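Local coordinates for protein Bug27 (Bordetella pertussis, PDB 2QPQ) that probably binds a small solute in the periplasm as a two-domain Venus flytrap receptor of the Bug family of solute-binding proteins, at residues D92-I97 and L232-A237; V242-Y247 and D273-F278. All blocks are in the same frame, centred on the assembly; numbering follows the deposited sequence.

Interaction 1 (D92-I97 and L232-A237); sequences DFAAVI and LLVPGA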
ATOM      1  N   ASP A  92       4.879   3.613 -19.474  1.00 18.14           N
ATOM      2  CA  ASP A  92       6.218   3.032 -19.337  1.00 18.82           C
ATOM      3  C   ASP A  92       6.277   1.722 -18.529  1.00 16.89           C
ATOM      4  O   ASP A  92       7.355   1.189 -18.289  1.00 17.63           O
ATOM      5  CB  ASP A  92       7.218   4.045 -18.780  1.00 18.64           C
ATOM      6  CG  ASP A  92       7.524   5.163 -19.760  1.00 22.55           C
ATOM      7  OD1 ASP A  92       7.218   5.023 -20.969  1.00 20.83           O
ATOM      8  OD2 ASP A  92       8.063   6.193 -19.302  1.00 22.80           O
ATOM      9  N   PHE A  93       5.122   1.268 -18.073  1.00 16.20           N
ATOM     10  CA  PHE A  93       4.969   0.074 -17.257  1.00 16.42           C
ATOM     11  C   PHE A  93       3.736  -0.696 -17.698  1.00 16.08           C
ATOM     12  O   PHE A  93       2.744  -0.089 -18.141  1.00 17.31           O
ATOM     13  CB  PHE A  93       4.839   0.450 -15.767  1.00 16.27           C
ATOM     14  CG  PHE A  93       5.996   1.269 -15.255  1.00 18.22           C
ATOM     15  CD1 PHE A  93       7.162   0.652 -14.794  1.00 19.26           C
ATOM     16  CD2 PHE A  93       5.942   2.656 -15.277  1.00 19.17           C
ATOM     17  CE1 PHE A  93       8.254   1.430 -14.358  1.00 17.04           C
ATOM     18  CE2 PHE A  93       7.031   3.416 -14.834  1.00 17.93           C
ATOM     19  CZ  PHE A  93       8.162   2.789 -14.385  1.00 17.78           C
ATOM     20  N   ALA A  94       3.800  -2.021 -17.536  1.00 15.90           N
ATOM     21  CA  ALA A  94       2.697  -2.923 -17.830  1.00 15.15           C
ATOM     22  C   ALA A  94       2.572  -3.865 -16.636  1.00 15.86           C
ATOM     23  O   ALA A  94       3.564  -4.408 -16.115  1.00 14.56           O
ATOM     24  CB  ALA A  94       2.984  -3.722 -19.087  1.00 15.82           C
ATOM     25  N   ALA A  95       1.343  -4.071 -16.221  1.00 15.75           N
ATOM     26  CA  ALA A  95       1.076  -4.863 -15.026  1.00 16.21           C
ATOM     27  C   ALA A  95       1.187  -6.348 -15.289  1.00 16.32           C
ATOM     28  O   ALA A  95       0.856  -6.828 -16.378  1.00 17.85           O
ATOM     29  CB  ALA A  95      -0.331  -4.541 -14.514  1.00 15.94           C
ATOM     30  N   VAL A  96       1.659  -7.083 -14.288  1.00 15.50           N
ATOM     31  CA  VAL A  96       1.744  -8.546 -14.361  1.00 16.23           C
ATOM     32  C   VAL A  96       0.757  -9.192 -13.411  1.00 16.03           C
ATOM     33  O   VAL A  96      -0.123  -9.993 -13.824  1.00 16.40           O
ATOM     34  CB  VAL A  96       3.162  -9.036 -14.015  1.00 15.01           C
ATOM     35  CG1 VAL A  96       3.195 -10.579 -13.981  1.00 17.19           C
ATOM     36  CG2 VAL A  96       4.139  -8.468 -15.090  1.00 17.50           C
ATOM     37  N   ILE A  97       0.861  -8.823 -12.138  1.00 15.19           N
ATOM     38  CA  ILE A  97       0.006  -9.462 -11.132  1.00 15.09           C
ATOM     39  C   ILE A  97      -0.096  -8.616  -9.890  1.00 14.88           C
ATOM     40  O   ILE A  97       0.900  -8.050  -9.459  1.00 14.99           O
ATOM     41  CB  ILE A  97       0.515 -10.919 -10.756  1.00 14.92           C
ATOM     42  CG1 ILE A  97      -0.439 -11.624  -9.778  1.00 14.97           C
ATOM     43  CG2 ILE A  97       1.979 -10.895 -10.189  1.00 14.40           C
ATOM     44  CD1 ILE A  97      -0.108 -13.168  -9.623  1.00 15.11           C
ATOM     45  N   LEU A 232       3.463  -6.654  -9.165  1.00 16.28           N
ATOM     46  CA  LEU A 232       4.630  -6.598  -9.993  1.00 14.81           C
ATOM     47  C   LEU A 232       4.240  -6.007 -11.336  1.00 14.93           C
ATOM     48  O   LEU A 232       3.190  -6.383 -11.930  1.00 13.96           O
ATOM     49  CB  LEU A 232       5.218  -8.034 -10.168  1.00 15.42           C
ATOM     50  CG  LEU A 232       5.934  -8.524  -8.869  1.00 17.58           C
ATOM     51  CD1 LEU A 232       6.074 -10.031  -8.794  1.00 19.72           C
ATOM     52  CD2 LEU A 232       7.315  -7.882  -8.710  1.00 17.97           C
ATOM     53  N   LEU A 233       5.097  -5.087 -11.789  1.00 14.09           N
ATOM     54  CA  LEU A 233       5.022  -4.493 -13.139  1.00 14.16           C
ATOM     55  C   LEU A 233       6.277  -4.840 -13.919  1.00 14.67           C
ATOM     56  O   LEU A 233       7.293  -5.243 -13.316  1.00 14.40           O
ATOM     57  CB  LEU A 233       4.892  -2.956 -13.070  1.00 13.65           C
ATOM     58  CG  LEU A 233       3.952  -2.321 -12.039  1.00 14.57           C
ATOM     59  CD1 LEU A 233       3.977  -0.772 -12.070  1.00 13.64           C
ATOM     60  CD2 LEU A 233       2.494  -2.827 -12.253  1.00 15.23           C
ATOM     61  N   VAL A 234       6.223  -4.637 -15.248  1.00 13.86           N
ATOM     62  CA  VAL A 234       7.377  -4.845 -16.137  1.00 14.70           C
ATOM     63  C   VAL A 234       7.433  -3.622 -17.042  1.00 14.93           C
ATOM     64  O   VAL A 234       6.521  -2.790 -17.007  1.00 14.69           O
ATOM     65  CB  VAL A 234       7.245  -6.132 -16.987  1.00 15.22           C
ATOM     66  CG1 VAL A 234       7.642  -7.424 -16.095  1.00 15.06           C
ATOM     67  CG2 VAL A 234       5.816  -6.244 -17.639  1.00 15.01           C
ATOM     68  N   PRO A 235       8.508  -3.482 -17.829  1.00 15.60           N
ATOM     69  CA  PRO A 235       8.509  -2.369 -18.761  1.00 15.07           C
ATOM     70  C   PRO A 235       7.253  -2.422 -19.669  1.00 16.40           C
ATOM     71  O   PRO A 235       6.815  -3.514 -20.070  1.00 16.69           O
ATOM     72  CB  PRO A 235       9.807  -2.571 -19.548  1.00 14.33           C
ATOM     73  CG  PRO A 235      10.736  -3.349 -18.540  1.00 14.66           C
ATOM     74  CD  PRO A 235       9.747  -4.290 -17.908  1.00 14.75           C
ATOM     75  N   GLY A 236       6.721  -1.230 -19.976  1.00 17.31           N
ATOM     76  CA  GLY A 236       5.524  -1.029 -20.771  1.00 16.75           C
ATOM     77  C   GLY A 236       5.414  -1.809 -22.068  1.00 18.07           C
ATOM     78  O   GLY A 236       4.320  -2.234 -22.413  1.00 19.27           O
ATOM     79  N   ALA A 237       6.528  -2.047 -22.768  1.00 18.00           N
ATOM     80  CA  ALA A 237       6.485  -2.768 -24.063  1.00 17.68           C
ATOM     81  C   ALA A 237       6.539  -4.299 -23.932  1.00 16.59           C
ATOM     82  O   ALA A 237       6.565  -5.012 -24.940  1.00 17.75           O
ATOM     83  CB  ALA A 237       7.646  -2.291 -24.976  1.00 17.95           C
TER
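A94 and V234 trade both of their backbone bonds, the centre of an antiparallel pairing between strands 93-109 and 227-235. V234 N reaches A94 O at 2.8 Å, and A94 N returns a bond of 2.9 Å to V234 O. Toward the I97 end the ladder slips by one residue: V96 N gives L232 O a 2.9 Å bond, I97 N adds a weak one to the same oxygen, and L232 N closes back on I97 O. Two residues facing one make this a classic beta bulge. At the other end G236 N, just past its strand, bonds to D92 O from above the carbonyl plane.

The bulge turns the CB of V96 toward the partner strand. Its CG2 lies 3.8 Å from both CG1 and CG2 of V234, the two side chains crossing at about a right angle. On the other face L233 CG stands anti to its carbonyl carbon (chi1 -43°); of its two methyls, CD2 comes within 3.7 Å of A95 CA and CD1 meets F93 CB at 4.0 Å. The F93 ring goes on to pack edge-to-face with F75 and F87.

Apolar side chains line both faces: A94 and V96 pack against R243 and L246 of helix 240-254, F93 against A55 and A59 of helix 52-59. Main-chain bonds hold the strands together, L232 O taking two N-H groups, the one from I97 weakly.

Interaction 2 (V242-Y247 and D273-F278); sequences VRQKLY and DGPEVF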
ATOM      1  N   VAL A 242       4.752 -12.696 -22.464  1.00 17.76           N
ATOM      2  CA  VAL A 242       5.734 -12.617 -21.376  1.00 17.07           C
ATOM      3  C   VAL A 242       5.047 -12.277 -20.032  1.00 16.87           C
ATOM      4  O   VAL A 242       5.285 -12.921 -19.007  1.00 16.43           O
ATOM      5  CB  VAL A 242       6.855 -11.584 -21.718  1.00 18.30           C
ATOM      6  CG1 VAL A 242       7.837 -11.442 -20.551  1.00 17.11           C
ATOM      7  CG2 VAL A 242       7.612 -11.990 -23.038  1.00 18.92           C
ATOM      8  N   ARG A 243       4.185 -11.267 -20.032  1.00 16.81           N
ATOM      9  CA  ARG A 243       3.405 -10.910 -18.821  1.00 17.02           C
ATOM     10  C   ARG A 243       2.608 -12.109 -18.281  1.00 17.12           C
ATOM     11  O   ARG A 243       2.526 -12.334 -17.061  1.00 16.63           O
ATOM     12  CB  ARG A 243       2.473  -9.743 -19.151  1.00 16.35           C
ATOM     13  CG  ARG A 243       3.254  -8.438 -19.435  1.00 16.37           C
ATOM     14  CD  ARG A 243       2.375  -7.390 -20.052  1.00 17.25           C
ATOM     15  NE  ARG A 243       1.325  -6.948 -19.134  1.00 13.27           N
ATOM     16  CZ  ARG A 243       0.290  -6.198 -19.492  1.00 15.52           C
ATOM     17  NH1 ARG A 243       0.110  -5.811 -20.764  1.00 16.38           N
ATOM     18  NH2 ARG A 243      -0.593  -5.855 -18.582  1.00 13.26           N
ATOM     19  N   GLN A 244       2.046 -12.891 -19.198  1.00 17.88           N
ATOM     20  CA  GLN A 244       1.246 -14.088 -18.825  1.00 19.60           C
ATOM     21  C   GLN A 244       2.116 -15.207 -18.296  1.00 19.64           C
ATOM     22  O   GLN A 244       1.761 -15.874 -17.327  1.00 20.00           O
ATOM     23  CB  GLN A 244       0.376 -14.546 -20.006  1.00 19.48           C
ATOM     24  CG  GLN A 244      -0.818 -13.636 -20.107  1.00 21.24           C
ATOM     25  CD  GLN A 244      -1.673 -13.852 -21.335  1.00 20.52           C
ATOM     26  OE1 GLN A 244      -1.292 -14.547 -22.293  1.00 21.27           O
ATOM     27  NE2 GLN A 244      -2.836 -13.225 -21.323  1.00 20.38           N
ATOM     28  N   LYS A 245       3.292 -15.362 -18.875  1.00 20.62           N
ATOM     29  CA  LYS A 245       4.264 -16.343 -18.370  1.00 22.35           C
ATOM     30  C   LYS A 245       4.712 -16.031 -16.937  1.00 20.85           C
ATOM     31  O   LYS A 245       4.738 -16.913 -16.061  1.00 19.56           O
ATOM     32  CB  LYS A 245       5.453 -16.454 -19.332  1.00 22.73           C
ATOM     33  CG  LYS A 245       5.051 -17.279 -20.549  1.00 26.82           C
ATOM     34  CD  LYS A 245       6.126 -17.421 -21.642  1.00 29.40           C
ATOM     35  CE  LYS A 245       6.368 -16.112 -22.425  1.00 34.98           C
ATOM     36  NZ  LYS A 245       7.818 -15.986 -22.724  1.00 40.79           N
ATOM     37  N   LEU A 246       5.033 -14.760 -16.702  1.00 18.94           N
ATOM     38  CA  LEU A 246       5.322 -14.284 -15.365  1.00 18.27           C
ATOM     39  C   LEU A 246       4.141 -14.417 -14.411  1.00 18.42           C
ATOM     40  O   LEU A 246       4.311 -14.949 -13.302  1.00 20.48           O
ATOM     41  CB  LEU A 246       5.812 -12.840 -15.417  1.00 17.73           C
ATOM     42  CG  LEU A 246       7.252 -12.658 -15.939  1.00 17.73           C
ATOM     43  CD1 LEU A 246       7.433 -11.184 -16.200  1.00 18.04           C
ATOM     44  CD2 LEU A 246       8.297 -13.142 -14.925  1.00 18.12           C
ATOM     45  N   TYR A 247       2.966 -13.945 -14.837  1.00 17.95           N
ATOM     46  CA  TYR A 247       1.738 -14.103 -14.114  1.00 17.98           C
ATOM     47  C   TYR A 247       1.547 -15.550 -13.679  1.00 18.50           C
ATOM     48  O   TYR A 247       1.286 -15.784 -12.509  1.00 17.86           O
ATOM     49  CB  TYR A 247       0.476 -13.571 -14.865  1.00 18.15           C
ATOM     50  CG  TYR A 247      -0.774 -13.909 -14.038  1.00 17.59           C
ATOM     51  CD1 TYR A 247      -1.263 -13.015 -13.070  1.00 15.29           C
ATOM     52  CD2 TYR A 247      -1.408 -15.145 -14.176  1.00 19.45           C
ATOM     53  CE1 TYR A 247      -2.361 -13.353 -12.272  1.00 16.27           C
ATOM     54  CE2 TYR A 247      -2.475 -15.490 -13.375  1.00 18.86           C
ATOM     55  CZ  TYR A 247      -2.940 -14.594 -12.426  1.00 17.84           C
ATOM     56  OH  TYR A 247      -3.989 -14.946 -11.626  1.00 18.27           O
ATOM     57  N   ASP A 273      -4.993 -10.737  -9.239  1.00 19.44           N
ATOM     58  CA  ASP A 273      -5.502 -10.022 -10.402  1.00 19.16           C
ATOM     59  C   ASP A 273      -4.417 -10.058 -11.451  1.00 18.67           C
ATOM     60  O   ASP A 273      -3.231  -9.818 -11.155  1.00 17.77           O
ATOM     61  CB  ASP A 273      -5.856  -8.585 -10.027  1.00 19.44           C
ATOM     62  CG  ASP A 273      -6.738  -8.519  -8.803  1.00 20.88           C
ATOM     63  OD1 ASP A 273      -7.815  -9.137  -8.825  1.00 23.24           O
ATOM     64  OD2 ASP A 273      -6.322  -7.935  -7.794  1.00 23.09           O
ATOM     65  N   GLY A 274      -4.827 -10.350 -12.682  1.00 18.18           N
ATOM     66  CA  GLY A 274      -3.867 -10.554 -13.778  1.00 16.90           C
ATOM     67  C   GLY A 274      -3.480  -9.292 -14.522  1.00 16.47           C
ATOM     68  O   GLY A 274      -3.868  -8.174 -14.127  1.00 16.05           O
ATOM     69  N   PRO A 275      -2.705  -9.455 -15.620  1.00 16.29           N
ATOM     70  CA  PRO A 275      -2.173  -8.331 -16.387  1.00 16.20           C
ATOM     71  C   PRO A 275      -3.207  -7.243 -16.712  1.00 17.01           C
ATOM     72  O   PRO A 275      -3.019  -6.064 -16.337  1.00 17.81           O
ATOM     73  CB  PRO A 275      -1.600  -9.017 -17.632  1.00 15.38           C
ATOM     74  CG  PRO A 275      -1.098 -10.352 -17.064  1.00 16.25           C
ATOM     75  CD  PRO A 275      -2.212 -10.754 -16.153  1.00 15.70           C
ATOM     76  N   GLU A 276      -4.311  -7.637 -17.320  1.00 17.03           N
ATOM     77  CA  GLU A 276      -5.353  -6.692 -17.711  1.00 18.90           C
ATOM     78  C   GLU A 276      -6.048  -6.015 -16.535  1.00 17.97           C
ATOM     79  O   GLU A 276      -6.172  -4.764 -16.511  1.00 17.32           O
ATOM     80  CB  GLU A 276      -6.372  -7.376 -18.634  1.00 18.76           C
ATOM     81  CG  GLU A 276      -7.491  -6.456 -19.114  1.00 21.47           C
ATOM     82  CD  GLU A 276      -8.272  -6.999 -20.296  1.00 22.91           C
ATOM     83  OE1 GLU A 276      -8.103  -8.202 -20.659  1.00 25.67           O
ATOM     84  OE2 GLU A 276      -9.063  -6.197 -20.875  1.00 27.02           O
ATOM     85  N   VAL A 277      -6.497  -6.811 -15.569  1.00 16.98           N
ATOM     86  CA  VAL A 277      -7.222  -6.268 -14.434  1.00 18.03           C
ATOM     87  C   VAL A 277      -6.297  -5.336 -13.620  1.00 17.43           C
ATOM     88  O   VAL A 277      -6.700  -4.196 -13.214  1.00 17.49           O
ATOM     89  CB  VAL A 277      -7.755  -7.371 -13.493  1.00 17.89           C
ATOM     90  CG1 VAL A 277      -8.307  -6.728 -12.191  1.00 17.61           C
ATOM     91  CG2 VAL A 277      -8.855  -8.202 -14.209  1.00 18.46           C
ATOM     92  N   PHE A 278      -5.067  -5.802 -13.390  1.00 16.29           N
ATOM     93  CA  PHE A 278      -4.171  -5.047 -12.529  1.00 15.50           C
ATOM     94  C   PHE A 278      -3.795  -3.729 -13.245  1.00 15.09           C
ATOM     95  O   PHE A 278      -3.739  -2.663 -12.615  1.00 14.24           O
ATOM     96  CB  PHE A 278      -2.926  -5.903 -12.107  1.00 16.04           C
ATOM     97  CG  PHE A 278      -1.993  -5.216 -11.111  1.00 14.75           C
ATOM     98  CD1 PHE A 278      -2.492  -4.272 -10.186  1.00 15.32           C
ATOM     99  CD2 PHE A 278      -0.650  -5.552 -11.053  1.00 15.70           C
ATOM    100  CE1 PHE A 278      -1.651  -3.663  -9.265  1.00 15.28           C
ATOM    101  CE2 PHE A 278       0.207  -4.938 -10.126  1.00 15.19           C
ATOM    102  CZ  PHE A 278      -0.309  -3.982  -9.234  1.00 16.48           C
TER
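R243 and Y247, one turn apart on helix 240-254, close on P275, the first residue of helix 275-296: the side of one helix packs on the N-terminal turn of another within an alpha/beta domain of the periplasmic binding protein type. Helix 240-254 lies on the sheet face carrying A94 and V234, while F278 of helix 275-296 reaches A95 and L233 on the other face.

R243 comes first. Its CG stands anti to the carbonyl carbon (chi1 -67°), and the chain bends at chi3, which places NE. The side chain slides past the proline ring in the opposite direction: R243 CB is 4.2 Å from P275 CG, and farther out NH2 comes within 3.5 Å of P275 CB. P275 O sits at the edge of the guanidinium, near its plane, 3.3 Å from NH2. NE donates to A95 O on the neighbouring strand, and the aliphatic part of the arginine also touches A94 and V234.

Q244 adds little, its CG brushing P275 CG at the outer margin. Then comes Y247, with CG anti to the backbone N (chi1 175°), its side chain crossing that of P275 at about a right angle. P275 CD lies obliquely to the phenol ring, 3.9 Å from Y247 CD1. One ring atom farther out, CE1 is 3.5 Å from G274 CA, again oblique to the ring; G274 is the N-cap residue of helix 275-296, and its carbonyl takes the first-turn bond from F278 N.

The proline therefore sits between an arginine side chain and a tyrosine ring, its CG facing the R243 backbone. At the tip of Y247 the hydroxyl bonds to S272 O, on the strand just before, while the ring edge lies near D273 O, 3.8 Å from CE1.

In the fold
Along the chain both segments of interaction 1 precede those of interaction 2; the centres are about 9 Å apart. After a short turn, strand 227-235 is followed by helix 240-254, so the second strand of interaction 1 leads to the first helix of interaction 2; the other partner there follows strand 269-273, which also pairs with strand 93-109. The contacts meet at A95 and V96: besides the bond from R243 to A95, V96 O lies 3.2 Å from P275 CD and 3.3 Å from Y247 CD1. Strand pairing and helix packing thus meet on strand 93-109, in an alpha/beta domain of this Venus flytrap protein, with 92-97 brought in from much earlier in the chain.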